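Side-chain contact in alkyl hydroperoxide reductase AhpD (Legionella pneumophila, PDB 5DIK), which probably reduces hydroperoxides as an alkylhydroperoxidase of the carboxymuconolactone decarboxylase family, with a possible part in the antioxidative response: residues T55-A60 with S77-K82. Numbering follows the deposited sequence.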
ATOM      1  N   THR A  55       5.373   3.704  24.353  1.00 18.12           N
ATOM      2  CA  THR A  55       5.818   4.459  23.189  1.00 18.48           C
ATOM      3  C   THR A  55       5.861   3.579  21.947  1.00 17.70           C
ATOM      4  O   THR A  55       5.435   4.020  20.879  1.00 16.02           O
ATOM      5  CB  THR A  55       7.186   5.121  23.420  1.00 19.55           C
ATOM      6  OG1 THR A  55       7.086   6.015  24.524  1.00 19.85           O
ATOM      7  CG2 THR A  55       7.651   5.925  22.203  1.00 20.46           C
ATOM      8  N   LYS A  56       6.436   2.371  22.077  1.00 16.14           N
ATOM      9  CA  LYS A  56       6.461   1.409  20.989  1.00 16.36           C
ATOM     10  C   LYS A  56       5.067   1.031  20.526  1.00 16.96           C
ATOM     11  O   LYS A  56       4.823   0.925  19.312  1.00 14.42           O
ATOM     12  CB  LYS A  56       7.273   0.164  21.342  1.00 16.86           C
ATOM     13  CG  LYS A  56       8.748   0.467  21.416  1.00 17.96           C
ATOM     14  CD  LYS A  56       9.555  -0.788  21.609  1.00 19.15           C
ATOM     15  CE  LYS A  56      11.006  -0.425  21.869  1.00 22.11           C
ATOM     16  NZ  LYS A  56      11.825  -1.634  21.813  1.00 25.18           N
ATOM     17  N   GLU A  57       4.118   0.900  21.448  1.00 16.43           N
ATOM     18  CA  GLU A  57       2.758   0.625  21.025  1.00 18.67           C
ATOM     19  C   GLU A  57       2.072   1.784  20.322  1.00 16.72           C
ATOM     20  O   GLU A  57       1.185   1.534  19.499  1.00 16.93           O
ATOM     21  CB  GLU A  57       1.842   0.210  22.190  1.00 22.32           C
ATOM     22  CG  GLU A  57       2.027  -1.220  22.572  1.00 28.25           C
ATOM     23  CD  GLU A  57       1.692  -2.216  21.469  1.00 27.61           C
ATOM     24  OE1 GLU A  57       0.592  -2.194  20.889  1.00 33.22           O
ATOM     25  OE2 GLU A  57       2.520  -3.097  21.280  1.00 30.59           O
ATOM     26  N   LEU A  58       2.405   3.022  20.698  1.00 15.83           N
ATOM     27  CA  LEU A  58       1.927   4.181  19.988  1.00 15.91           C
ATOM     28  C   LEU A  58       2.437   4.141  18.536  1.00 15.77           C
ATOM     29  O   LEU A  58       1.686   4.441  17.601  1.00 14.90           O
ATOM     30  CB  LEU A  58       2.314   5.477  20.702  1.00 16.75           C
ATOM     31  CG  LEU A  58       1.562   5.716  22.014  1.00 18.64           C
ATOM     32  CD1 LEU A  58       2.186   6.846  22.789  1.00 19.41           C
ATOM     33  CD2 LEU A  58       0.082   5.991  21.762  1.00 19.40           C
ATOM     34  N   ILE A  59       3.692   3.740  18.346  1.00 14.58           N
ATOM     35  CA  ILE A  59       4.235   3.554  17.004  1.00 15.20           C
ATOM     36  C   ILE A  59       3.471   2.470  16.251  1.00 14.39           C
ATOM     37  O   ILE A  59       3.086   2.673  15.092  1.00 14.91           O
ATOM     38  CB  ILE A  59       5.739   3.232  17.049  1.00 15.83           C
ATOM     39  CG1 ILE A  59       6.505   4.444  17.591  1.00 17.14           C
ATOM     40  CG2 ILE A  59       6.266   2.821  15.667  1.00 15.64           C
ATOM     41  CD1 ILE A  59       7.920   4.090  18.016  1.00 18.09           C
ATOM     42  N   ALA A  60       3.198   1.349  16.910  1.00 14.01           N
ATOM     43  CA  ALA A  60       2.422   0.262  16.293  1.00 14.71           C
ATOM     44  C   ALA A  60       1.033   0.749  15.878  1.00 14.18           C
ATOM     45  O   ALA A  60       0.558   0.391  14.809  1.00 13.97           O
ATOM     46  CB  ALA A  60       2.312  -0.933  17.221  1.00 14.57           C
ATOM     47  N   SER A  77      -5.004  -1.115  20.069  1.00 20.87           N
ATOM     48  CA  SER A  77      -5.885  -0.338  20.981  1.00 22.73           C
ATOM     49  C   SER A  77      -5.990  -0.968  22.359  1.00 22.44           C
ATOM     50  O   SER A  77      -5.863  -0.310  23.392  1.00 22.76           O
ATOM     51  CB  SER A  77      -7.301  -0.275  20.411  1.00 23.74           C
ATOM     52  OG  SER A  77      -7.330   0.764  19.489  1.00 31.34           O
ATOM     53  N   GLN A  78      -6.245  -2.259  22.345  1.00 24.14           N
ATOM     54  CA  GLN A  78      -6.380  -3.044  23.559  1.00 25.72           C
ATOM     55  C   GLN A  78      -5.097  -3.006  24.392  1.00 25.11           C
ATOM     56  O   GLN A  78      -5.123  -2.773  25.608  1.00 21.50           O
ATOM     57  CB  GLN A  78      -6.773  -4.460  23.160  1.00 27.22           C
ATOM     58  CG  GLN A  78      -7.055  -5.410  24.278  1.00 29.49           C
ATOM     59  CD  GLN A  78      -7.529  -6.744  23.737  1.00 34.92           C
ATOM     60  OE1 GLN A  78      -6.927  -7.313  22.823  1.00 31.86           O
ATOM     61  NE2 GLN A  78      -8.632  -7.246  24.288  1.00 36.09           N
ATOM     62  N   THR A  79      -3.962  -3.196  23.730  1.00 21.57           N
ATOM     63  CA  THR A  79      -2.677  -3.095  24.399  1.00 21.32           C
ATOM     64  C   THR A  79      -2.419  -1.667  24.947  1.00 20.21           C
ATOM     65  O   THR A  79      -1.882  -1.516  26.034  1.00 19.78           O
ATOM     66  CB  THR A  79      -1.553  -3.538  23.436  1.00 20.34           C
ATOM     67  OG1 THR A  79      -1.831  -4.864  23.007  1.00 19.61           O
ATOM     68  CG2 THR A  79      -0.224  -3.535  24.105  1.00 23.94           C
ATOM     69  N   LEU A  80      -2.762  -0.627  24.185  1.00 19.47           N
ATOM     70  CA  LEU A  80      -2.551   0.747  24.657  1.00 21.12           C
ATOM     71  C   LEU A  80      -3.331   1.010  25.963  1.00 21.93           C
ATOM     72  O   LEU A  80      -2.819   1.656  26.878  1.00 23.80           O
ATOM     73  CB  LEU A  80      -2.972   1.763  23.625  1.00 21.37           C
ATOM     74  CG  LEU A  80      -2.014   1.972  22.454  1.00 22.54           C
ATOM     75  CD1 LEU A  80      -2.688   2.932  21.493  1.00 24.35           C
ATOM     76  CD2 LEU A  80      -0.667   2.506  22.877  1.00 23.08           C
ATOM     77  N   VAL A  81      -4.553   0.501  26.029  1.00 23.22           N
ATOM     78  CA  VAL A  81      -5.337   0.605  27.271  1.00 24.83           C
ATOM     79  C   VAL A  81      -4.622  -0.130  28.407  1.00 27.06           C
ATOM     80  O   VAL A  81      -4.414   0.422  29.494  1.00 29.09           O
ATOM     81  CB  VAL A  81      -6.747   0.063  27.079  1.00 23.43           C
ATOM     82  CG1 VAL A  81      -7.479  -0.054  28.423  1.00 25.46           C
ATOM     83  CG2 VAL A  81      -7.499   0.967  26.124  1.00 23.21           C
ATOM     84  N   LYS A  82      -4.181  -1.349  28.140  1.00 28.24           N
ATOM     85  CA  LYS A  82      -3.393  -2.095  29.125  1.00 32.12           C
ATOM     86  C   LYS A  82      -2.132  -1.367  29.591  1.00 29.88           C
ATOM     87  O   LYS A  82      -1.785  -1.424  30.765  1.00 26.43           O
ATOM     88  CB  LYS A  82      -3.028  -3.469  28.578  1.00 37.43           C
ATOM     89  CG  LYS A  82      -2.389  -4.375  29.614  1.00 44.12           C
ATOM     90  CD  LYS A  82      -1.965  -5.696  29.005  1.00 48.31           C
ATOM     91  CE  LYS A  82      -1.336  -6.586  30.067  1.00 54.82           C
ATOM     92  NZ  LYS A  82      -1.034  -7.940  29.524  1.00 61.23           N
TER
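Glu-57 and Thr-79 meet through two torsions: the Glu-57 chain bends at chi2 (-62°), its carboxylate swinging out from its helix toward Thr-79, while Thr-79 sets CG2 opposite its backbone N and so presents that methyl to the bend. CG2 of Thr-79 lies 3.5 Å from CD and 3.6 Å from CG of Glu-57, and the two side chains cross at about a right angle. This is a methyl resting on the carboxyl end of the glutamate, and no hydrogen bond joins the two segments. OE1 of Glu-57 hydrogen-bonds ND1 of His-76, one residue ahead of 77-82, and OG1 of Thr-79 hydrogen-bonds the carbonyl O of Phe-75. The His-76 bond probably fixes the orientation of the buried carboxylate.

Beside this pair, Leu-80 reaches across with one methyl. Its CD2 approaches CB of Glu-57 at 3.5 Å and CD2 of Leu-58 at 3.7 Å, so a single branch touches two consecutive residues of the facing helix. The second branch is more distant, CD1 of Leu-80 standing 4.1 Å from CD2 of Leu-58. The leucines also cross nearly perpendicularly, methyl against methyl, and helix 87-99 packs against both, Leu-90 on Leu-80, and Thr-93 and Glu-89 on Leu-58.

The 159° between the local axes makes the pairing antiparallel, at an ordinary helix-packing separation of 9.7 Å, and Glu-57 and Leu-80 have the nearest CA atoms. Helices 53-66 and 70-82 thus form a helical hairpin within the all-helical AhpD-like fold. Cys-69 in the connection and Cys-72 in the first turn of helix 70-82 form the disulfide of a CXXC motif; with the Glu-57 to His-76 bond, this is consistent with the Glu, CXXC and His arrangement of AhpD-type peroxidases.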